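PDB 3TW5: transglutaminase elicitor from Phytophthora sojae, which catalyses transglutaminase cross-linking of protein glutamine side chains to amines and probably acts as a pathogen-associated molecular pattern that alerts plant innate immunity. Local coordinates for residues A[217-222]-A[233-238]; A[34-39]-A[134-139]; A[268-273]-A[307-312]. The protein carries 1 engineered substitution. One frame throughout, in Å; residues are numbered along the deposited sequence.

Contact 1 (A[217-222]-A[233-238])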
loop_
_atom_site.group_PDB
_atom_site.type_symbol
_atom_site.label_atom_id
_atom_site.label_comp_id
_atom_site.label_asym_id
_atom_site.label_seq_id
_atom_site.Cartn_x
_atom_site.Cartn_y
_atom_site.Cartn_z
ATOM N N ASN A 217 6.560 -2.885 16.734
ATOM C CA ASN A 217 7.627 -3.013 15.726
ATOM C C ASN A 217 7.131 -3.552 14.378
ATOM O O ASN A 217 7.797 -4.366 13.731
ATOM C CB ASN A 217 8.793 -3.863 16.266
ATOM C CG ASN A 217 9.550 -3.180 17.400
ATOM O OD1 ASN A 217 9.973 -2.028 17.278
ATOM N ND2 ASN A 217 9.732 -3.894 18.506
ATOM N N SER A 218 5.957 -3.084 13.965
ATOM C CA SER A 218 5.297 -3.570 12.756
ATOM C C SER A 218 4.772 -2.406 11.902
ATOM O O SER A 218 4.941 -1.238 12.267
ATOM C CB SER A 218 4.165 -4.528 13.145
ATOM O OG SER A 218 3.490 -5.036 12.009
ATOM N N THR A 219 4.157 -2.724 10.764
ATOM C CA THR A 219 3.536 -1.714 9.901
ATOM C C THR A 219 2.307 -2.259 9.150
ATOM O O THR A 219 1.947 -3.429 9.303
ATOM C CB THR A 219 4.561 -1.069 8.930
ATOM O OG1 THR A 219 3.953 0.035 8.249
ATOM C CG2 THR A 219 5.077 -2.078 7.914
ATOM N N PHE A 220 1.666 -1.403 8.352
ATOM C CA PHE A 220 0.451 -1.770 7.622
ATOM C C PHE A 220 0.361 -1.119 6.242
ATOM O O PHE A 220 1.269 -0.401 5.823
ATOM C CB PHE A 220 -0.802 -1.446 8.449
ATOM C CG PHE A 220 -0.869 -0.021 8.937
ATOM C CD1 PHE A 220 -1.341 0.994 8.112
ATOM C CD2 PHE A 220 -0.475 0.301 10.232
ATOM C CE1 PHE A 220 -1.405 2.311 8.564
ATOM C CE2 PHE A 220 -0.543 1.611 10.692
ATOM C CZ PHE A 220 -1.005 2.617 9.858
ATOM N N VAL A 221 -0.741 -1.388 5.545
ATOM C CA VAL A 221 -1.029 -0.806 4.236
ATOM C C VAL A 221 -2.241 0.114 4.366
ATOM O O VAL A 221 -3.228 -0.240 5.014
ATOM C CB VAL A 221 -1.318 -1.899 3.178
ATOM C CG1 VAL A 221 -1.531 -1.285 1.810
ATOM C CG2 VAL A 221 -0.190 -2.913 3.122
ATOM N N ALA A 222 -2.156 1.294 3.752
ATOM C CA ALA A 222 -3.209 2.303 3.855
ATOM C C ALA A 222 -3.674 2.811 2.496
ATOM O O ALA A 222 -2.888 2.876 1.550
ATOM C CB ALA A 222 -2.734 3.463 4.711
ATOM N N GLN A 233 -0.558 1.860 -0.305
ATOM C CA GLN A 233 0.835 2.217 -0.042
ATOM C C GLN A 233 1.270 1.569 1.269
ATOM O O GLN A 233 0.509 1.574 2.237
ATOM C CB GLN A 233 1.010 3.740 0.069
ATOM C CG GLN A 233 0.201 4.596 -0.916
ATOM C CD GLN A 233 0.740 4.566 -2.333
ATOM O OE1 GLN A 233 1.937 4.391 -2.556
ATOM N NE2 GLN A 233 -0.149 4.743 -3.303
ATOM N N PRO A 234 2.495 1.009 1.310
ATOM C CA PRO A 234 3.015 0.487 2.571
ATOM C C PRO A 234 3.517 1.623 3.463
ATOM O O PRO A 234 4.245 2.502 2.996
ATOM C CB PRO A 234 4.174 -0.404 2.127
ATOM C CG PRO A 234 4.646 0.198 0.858
ATOM C CD PRO A 234 3.442 0.812 0.197
ATOM N N VAL A 235 3.118 1.608 4.731
ATOM C CA VAL A 235 3.487 2.671 5.666
ATOM C C VAL A 235 4.909 2.476 6.200
ATOM O O VAL A 235 5.314 1.358 6.521
ATOM C CB VAL A 235 2.452 2.797 6.821
ATOM C CG1 VAL A 235 2.930 3.762 7.898
ATOM C CG2 VAL A 235 1.110 3.250 6.274
ATOM N N ARG A 236 5.661 3.572 6.272
ATOM C CA ARG A 236 7.007 3.559 6.833
ATOM C C ARG A 236 7.025 4.059 8.276
ATOM O O ARG A 236 7.795 3.557 9.098
ATOM C CB ARG A 236 7.959 4.399 5.980
ATOM C CG ARG A 236 9.420 4.254 6.372
ATOM C CD ARG A 236 10.294 5.216 5.601
ATOM N NE ARG A 236 11.694 5.125 6.011
ATOM C CZ ARG A 236 12.690 5.792 5.432
ATOM N NH1 ARG A 236 12.453 6.609 4.410
ATOM N NH2 ARG A 236 13.930 5.645 5.874
ATOM N N GLY A 237 6.184 5.043 8.585
ATOM C CA GLY A 237 6.186 5.633 9.916
ATOM C C GLY A 237 5.023 6.534 10.269
ATOM O O GLY A 237 4.264 6.972 9.405
ATOM N N PHE A 238 4.904 6.809 11.564
ATOM C CA PHE A 238 3.856 7.656 12.114
ATOM C C PHE A 238 4.455 8.531 13.212
ATOM O O PHE A 238 5.074 8.019 14.152
ATOM C CB PHE A 238 2.726 6.782 12.668
ATOM C CG PHE A 238 1.722 7.523 13.508
ATOM C CD1 PHE A 238 0.708 8.264 12.912
ATOM C CD2 PHE A 238 1.772 7.450 14.895
ATOM C CE1 PHE A 238 -0.235 8.938 13.691
ATOM C CE2 PHE A 238 0.835 8.120 15.682
ATOM C CZ PHE A 238 -0.169 8.864 15.080
#
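CB of Val-235 lies over one face of the Phe-220 ring, 4.2 Å above its plane and displaced toward the rim. Methyl CG2 of Val-235 comes in obliquely, 3.5 Å from Phe-220 CE1, and also touches the CB of Ala-222. Valine suits this place because its branching puts CG2 against the ring and Ala-222 while CG1 lies beside Thr-219. The CB of Phe-220 points away from the partner strand, but CG sits between the backbone N and the carbonyl carbon (chi1 54°), and the rim of the ring comes back to Val-235. Alongside this apolar contact the two arms of a beta hairpin pair antiparallel. Val-221 and Pro-234 form a non-hydrogen-bonded pair, a position where proline's missing N-H costs nothing toward the partner strand. Ala-222 and Gln-233 exchange two bonds, and Val-235 N reaches Phe-220 O at 2.9 Å, almost straight at 171°. Thr-219 extends the pairing with its side chain: OG1 donates to Val-235 O at 2.6 Å, 47° above the carbonyl plane. Just beyond, Arg-236 and Gly-237 face Ser-278 in a classic beta bulge, and Arg-236 NH1 bonds to Thr-299. Helix 202-215 lies against Phe-220 through Leu-213, strand 333-336 flanks 221-223, and strand 269-280 continues the sheet beyond 233-238, where Leu-277 touches Val-235.

Contact 2 (A[34-39]-A[134-139])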
loop_
_atom_site.group_PDB
_atom_site.type_symbol
_atom_site.label_atom_id
_atom_site.label_comp_id
_atom_site.label_asym_id
_atom_site.label_seq_id
_atom_site.Cartn_x
_atom_site.Cartn_y
_atom_site.Cartn_z
ATOM N N PRO A 34 13.369 -2.751 8.726
ATOM C CA PRO A 34 13.740 -1.916 7.581
ATOM C C PRO A 34 12.504 -1.349 6.891
ATOM O O PRO A 34 11.419 -1.937 6.980
ATOM C CB PRO A 34 14.468 -2.894 6.652
ATOM C CG PRO A 34 13.880 -4.219 6.968
ATOM C CD PRO A 34 13.537 -4.189 8.436
ATOM N N SER A 35 12.672 -0.211 6.226
ATOM C CA SER A 35 11.589 0.410 5.477
ATOM C C SER A 35 11.076 -0.530 4.392
ATOM O O SER A 35 11.861 -1.272 3.795
ATOM C CB SER A 35 12.063 1.721 4.846
ATOM O OG SER A 35 11.072 2.269 3.991
ATOM N N PRO A 36 9.753 -0.520 4.145
ATOM C CA PRO A 36 9.233 -1.211 2.972
ATOM C C PRO A 36 9.855 -0.612 1.712
ATOM O O PRO A 36 10.036 0.606 1.637
ATOM C CB PRO A 36 7.734 -0.910 3.024
ATOM C CG PRO A 36 7.450 -0.639 4.448
ATOM C CD PRO A 36 8.673 0.047 4.971
ATOM N N TRP A 37 10.198 -1.459 0.747
ATOM C CA TRP A 37 10.876 -0.993 -0.462
ATOM C C TRP A 37 9.948 -0.342 -1.480
ATOM O O TRP A 37 8.752 -0.633 -1.522
ATOM C CB TRP A 37 11.696 -2.109 -1.117
ATOM C CG TRP A 37 11.007 -3.442 -1.262
ATOM C CD1 TRP A 37 11.093 -4.501 -0.407
ATOM C CD2 TRP A 37 10.165 -3.865 -2.341
ATOM N NE1 TRP A 37 10.349 -5.554 -0.878
ATOM C CE2 TRP A 37 9.769 -5.193 -2.063
ATOM C CE3 TRP A 37 9.700 -3.250 -3.510
ATOM C CZ2 TRP A 37 8.926 -5.919 -2.910
ATOM C CZ3 TRP A 37 8.861 -3.972 -4.356
ATOM C CH2 TRP A 37 8.484 -5.294 -4.050
ATOM N N ALA A 38 10.508 0.546 -2.295
ATOM C CA ALA A 38 9.745 1.225 -3.331
ATOM C C ALA A 38 9.696 0.383 -4.598
ATOM O O ALA A 38 10.650 -0.324 -4.923
ATOM C CB ALA A 38 10.338 2.589 -3.617
ATOM N N GLY A 39 8.571 0.466 -5.299
ATOM C CA GLY A 39 8.353 -0.267 -6.542
ATOM C C GLY A 39 7.070 0.208 -7.191
ATOM O O GLY A 39 6.232 0.812 -6.525
ATOM N N ALA A 134 4.151 -6.917 -0.337
ATOM C CA ALA A 134 5.441 -7.452 -0.761
ATOM C C ALA A 134 6.572 -6.540 -0.292
ATOM O O ALA A 134 7.611 -7.019 0.167
ATOM C CB ALA A 134 5.482 -7.635 -2.262
ATOM N N ALA A 135 6.355 -5.229 -0.386
ATOM C CA ALA A 135 7.302 -4.241 0.130
ATOM C C ALA A 135 7.598 -4.459 1.614
ATOM O O ALA A 135 8.752 -4.399 2.041
ATOM C CB ALA A 135 6.783 -2.842 -0.110
ATOM N N ILE A 136 6.550 -4.734 2.387
ATOM C CA ILE A 136 6.680 -4.986 3.818
ATOM C C ILE A 136 7.345 -6.337 4.097
ATOM O O ILE A 136 8.459 -6.383 4.623
ATOM C CB ILE A 136 5.310 -4.898 4.543
ATOM C CG1 ILE A 136 4.693 -3.508 4.356
ATOM C CG2 ILE A 136 5.457 -5.244 6.028
ATOM C CD1 ILE A 136 3.194 -3.455 4.575
ATOM N N LEU A 137 6.672 -7.423 3.722
ATOM C CA LEU A 137 7.080 -8.770 4.121
ATOM C C LEU A 137 8.349 -9.272 3.445
ATOM O O LEU A 137 9.097 -10.053 4.036
ATOM C CB LEU A 137 5.948 -9.779 3.886
ATOM C CG LEU A 137 4.642 -9.637 4.670
ATOM C CD1 LEU A 137 3.624 -10.604 4.106
ATOM C CD2 LEU A 137 4.829 -9.859 6.172
ATOM N N GLU A 138 8.588 -8.823 2.218
ATOM C CA GLU A 138 9.706 -9.327 1.425
ATOM C C GLU A 138 10.943 -8.425 1.516
ATOM O O GLU A 138 10.853 -7.214 1.303
ATOM C CB GLU A 138 9.273 -9.507 -0.033
ATOM C CG GLU A 138 9.759 -10.787 -0.681
ATOM C CD GLU A 138 8.993 -12.014 -0.215
ATOM O OE1 GLU A 138 7.743 -12.002 -0.261
ATOM O OE2 GLU A 138 9.647 -12.997 0.189
ATOM N N THR A 139 12.087 -9.026 1.850
ATOM C CA THR A 139 13.374 -8.331 1.854
ATOM C C THR A 139 13.651 -7.789 0.455
ATOM O O THR A 139 13.467 -8.505 -0.532
ATOM C CB THR A 139 14.524 -9.276 2.271
ATOM O OG1 THR A 139 14.210 -9.900 3.521
ATOM C CG2 THR A 139 15.835 -8.518 2.414
#
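Ala-135 lies on the indole of Trp-37: its CA is 3.5 Å from the centroid of the five-membered ring and 17° off the ring normal, a CH-pi contact over the face. Alanine, with no side chain beyond CB, suits so close an approach of the helix backbone; its methyl also meets Pro-36, CB to CB 3.8 Å. Next to it the Pro-36 ring and Ile-136 lie side by side, CG to CG1 at 4.0 Å, while Ala-134 CB packs on Trp-37 CZ2. The loop 34-39 thus fits against the last turn of helix 128-137, and Pro-36, Ala-135 and Ile-136 all rest on Pro-234 of the large antiparallel sheet, a helix packed on a sheet, consistent with assignment to the papain-like peptidase clan CA. That turn closes with Glu-138 N bonded to Ala-134 O at 2.9 Å, and Glu-138 is the first residue to leave helical torsions. Its carbonyl O takes the indole N-H, NE1 to O 2.8 Å, with O almost in the ring plane but a bent N-H...O angle of 135°. Farther out, the Glu-138 carboxylate, on a chain bent at chi2, turns from Trp-37 and bonds through OE1 to Tyr-165 OH and through OE2 to Tyr-352 OH.

Contact 3 (A[268-273]-A[307-312])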
loop_
_atom_site.group_PDB
_atom_site.type_symbol
_atom_site.label_atom_id
_atom_site.label_comp_id
_atom_site.label_asym_id
_atom_site.label_seq_id
_atom_site.Cartn_x
_atom_site.Cartn_y
_atom_site.Cartn_z
ATOM N N LYS A 268 -15.136 13.391 28.293
ATOM C CA LYS A 268 -14.856 14.253 29.445
ATOM C C LYS A 268 -13.932 15.426 29.114
ATOM O O LYS A 268 -14.104 16.523 29.650
ATOM C CB LYS A 268 -14.288 13.444 30.617
ATOM C CG LYS A 268 -15.249 12.419 31.220
ATOM C CD LYS A 268 -16.511 13.062 31.780
ATOM C CE LYS A 268 -17.524 12.003 32.188
ATOM N NZ LYS A 268 -18.893 12.571 32.365
ATOM N N SER A 269 -12.952 15.189 28.247
ATOM C CA SER A 269 -12.068 16.248 27.758
ATOM C C SER A 269 -11.590 15.937 26.342
ATOM O O SER A 269 -11.805 14.833 25.831
ATOM C CB SER A 269 -10.876 16.452 28.700
ATOM O OG SER A 269 -10.074 15.289 28.776
ATOM N N LEU A 270 -10.942 16.912 25.711
ATOM C CA LEU A 270 -10.498 16.763 24.329
ATOM C C LEU A 270 -9.000 17.011 24.186
ATOM O O LEU A 270 -8.397 17.713 25.000
ATOM C CB LEU A 270 -11.278 17.715 23.414
ATOM C CG LEU A 270 -12.809 17.694 23.446
ATOM C CD1 LEU A 270 -13.352 18.915 22.742
ATOM C CD2 LEU A 270 -13.375 16.419 22.827
ATOM N N VAL A 271 -8.402 16.412 23.158
ATOM C CA VAL A 271 -7.012 16.684 22.805
ATOM C C VAL A 271 -6.921 16.890 21.301
ATOM O O VAL A 271 -7.260 15.996 20.528
ATOM C CB VAL A 271 -6.047 15.546 23.243
ATOM C CG1 VAL A 271 -4.635 15.811 22.737
ATOM C CG2 VAL A 271 -6.027 15.394 24.754
ATOM N N TYR A 272 -6.479 18.075 20.892
ATOM C CA TYR A 272 -6.223 18.353 19.486
ATOM C C TYR A 272 -4.903 17.715 19.102
ATOM O O TYR A 272 -3.874 17.975 19.725
ATOM C CB TYR A 272 -6.178 19.860 19.219
ATOM C CG TYR A 272 -5.656 20.229 17.842
ATOM C CD1 TYR A 272 -6.500 20.235 16.732
ATOM C CD2 TYR A 272 -4.319 20.571 17.649
ATOM C CE1 TYR A 272 -6.028 20.570 15.473
ATOM C CE2 TYR A 272 -3.837 20.905 16.394
ATOM C CZ TYR A 272 -4.697 20.903 15.310
ATOM O OH TYR A 272 -4.224 21.236 14.061
ATOM N N VAL A 273 -4.939 16.871 18.078
ATOM C CA VAL A 273 -3.741 16.181 17.623
ATOM C C VAL A 273 -3.461 16.506 16.166
ATOM O O VAL A 273 -4.362 16.493 15.328
ATOM C CB VAL A 273 -3.837 14.643 17.826
ATOM C CG1 VAL A 273 -2.559 13.944 17.357
ATOM C CG2 VAL A 273 -4.111 14.306 19.285
ATOM N N LEU A 307 -9.574 15.859 16.714
ATOM C CA LEU A 307 -9.825 15.929 18.144
ATOM C C LEU A 307 -9.995 14.514 18.664
ATOM O O LEU A 307 -10.802 13.755 18.135
ATOM C CB LEU A 307 -11.105 16.725 18.436
ATOM C CG LEU A 307 -11.183 18.231 18.171
ATOM C CD1 LEU A 307 -12.627 18.699 18.295
ATOM C CD2 LEU A 307 -10.276 19.012 19.118
ATOM N N LEU A 308 -9.229 14.156 19.686
ATOM C CA LEU A 308 -9.426 12.882 20.367
ATOM C C LEU A 308 -10.284 13.084 21.610
ATOM O O LEU A 308 -10.096 14.053 22.352
ATOM C CB LEU A 308 -8.087 12.241 20.739
ATOM C CG LEU A 308 -7.217 11.667 19.617
ATOM C CD1 LEU A 308 -5.943 11.073 20.196
ATOM C CD2 LEU A 308 -7.968 10.621 18.805
ATOM N N GLU A 309 -11.232 12.176 21.824
ATOM C CA GLU A 309 -12.096 12.231 22.999
ATOM C C GLU A 309 -11.538 11.362 24.117
ATOM O O GLU A 309 -11.253 10.179 23.915
ATOM C CB GLU A 309 -13.516 11.798 22.650
ATOM C CG GLU A 309 -14.222 12.724 21.683
ATOM C CD GLU A 309 -15.347 12.040 20.935
ATOM O OE1 GLU A 309 -15.710 10.906 21.305
ATOM O OE2 GLU A 309 -15.871 12.635 19.972
ATOM N N LEU A 310 -11.383 11.965 25.293
ATOM C CA LEU A 310 -10.836 11.290 26.466
ATOM C C LEU A 310 -11.872 11.185 27.576
ATOM O O LEU A 310 -12.699 12.081 27.748
ATOM C CB LEU A 310 -9.609 12.047 26.978
ATOM C CG LEU A 310 -8.204 11.693 26.472
ATOM C CD1 LEU A 310 -8.101 11.622 24.951
ATOM C CD2 LEU A 310 -7.197 12.694 27.021
ATOM N N ASP A 311 -11.835 10.085 28.321
ATOM C CA ASP A 311 -12.639 9.960 29.537
ATOM C C ASP A 311 -11.822 10.446 30.741
ATOM O O ASP A 311 -10.735 11.003 30.566
ATOM C CB ASP A 311 -13.142 8.519 29.728
ATOM C CG ASP A 311 -12.021 7.524 30.018
ATOM O OD1 ASP A 311 -10.830 7.907 29.998
ATOM O OD2 ASP A 311 -12.341 6.342 30.270
ATOM N N ASP A 312 -12.341 10.234 31.949
ATOM C CA ASP A 312 -11.646 10.638 33.176
ATOM C C ASP A 312 -10.262 10.009 33.330
ATOM O O ASP A 312 -9.315 10.683 33.737
ATOM C CB ASP A 312 -12.499 10.328 34.403
ATOM C CG ASP A 312 -13.661 11.283 34.557
ATOM O OD1 ASP A 312 -14.742 10.834 34.998
ATOM O OD2 ASP A 312 -13.495 12.483 34.234
#
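Ser-269 to Tyr-272 pair antiparallel with Leu-307 to Leu-310, the strand axes 4.5 Å apart at closest and their directions 152° apart, and Lys-268 and Ser-269 both face Leu-310 in a classic beta bulge. On one face of the sheet Val-271 CG2 meets Leu-310 CD2 at 3.7 Å. Val-273 CG2 meets Leu-308 CD1 at 3.8 Å there, valine methyls and leucine tips slanting across each other. The Ser-269 hydroxyl lies by Leu-310 CB near the strand end, where a small polar residue can approach solvent. On the other face the side chains of Leu-270 and Glu-309 lie side by side, pointing the same way, and touch through CD2 and CG, while Leu-307 CD2 touches CA and CB of Tyr-272. Val-271 and Leu-308 exchange two backbone hydrogen bonds, and Leu-310 N bonds to Ser-269 O. At the bulge Leu-310 O is gripped by two donors, Lys-268 N at 2.8 Å and Ser-269 N at 3.2 Å. A chi1 of -65° sets Lys-268 CG anti to the carbonyl carbon, 3.5 Å from Asp-312 OD2. The charged ends remain apart, NZ to Asp-312 OD1 5.2 Å, so their attraction is probably modest. Glu-309's buried carboxylate is held by Asn-264, Tyr-261 and the amino group of Glu-1. Three such donors would be expected to stabilise its negative charge, whereas across the strands cohesion comes from backbone bonds and apolar methyls.

Overall arrangement
Contacts 1 and 2 form one packed region: their centres are 10 Å apart and they touch at several points, among them Thr-219 CG2 to Ile-136 CG2 at 3.7 Å and Pro-234 CB to Pro-36 CB at 3.7 Å. Contact 3 lies in the same large antiparallel sheet as contact 1, since strands 232-246 and 269-280 are neighbours, but its centre is 25 Å away and the nearest atoms are about 6 Å apart. From contact 2 it is remote, about 35 Å between centres. The Tyr-272 side chain, in contact 3, is about 4 Å from a bound 3-cyclohexyl-1-propylsulfonic acid, probably from the crystallisation liquor.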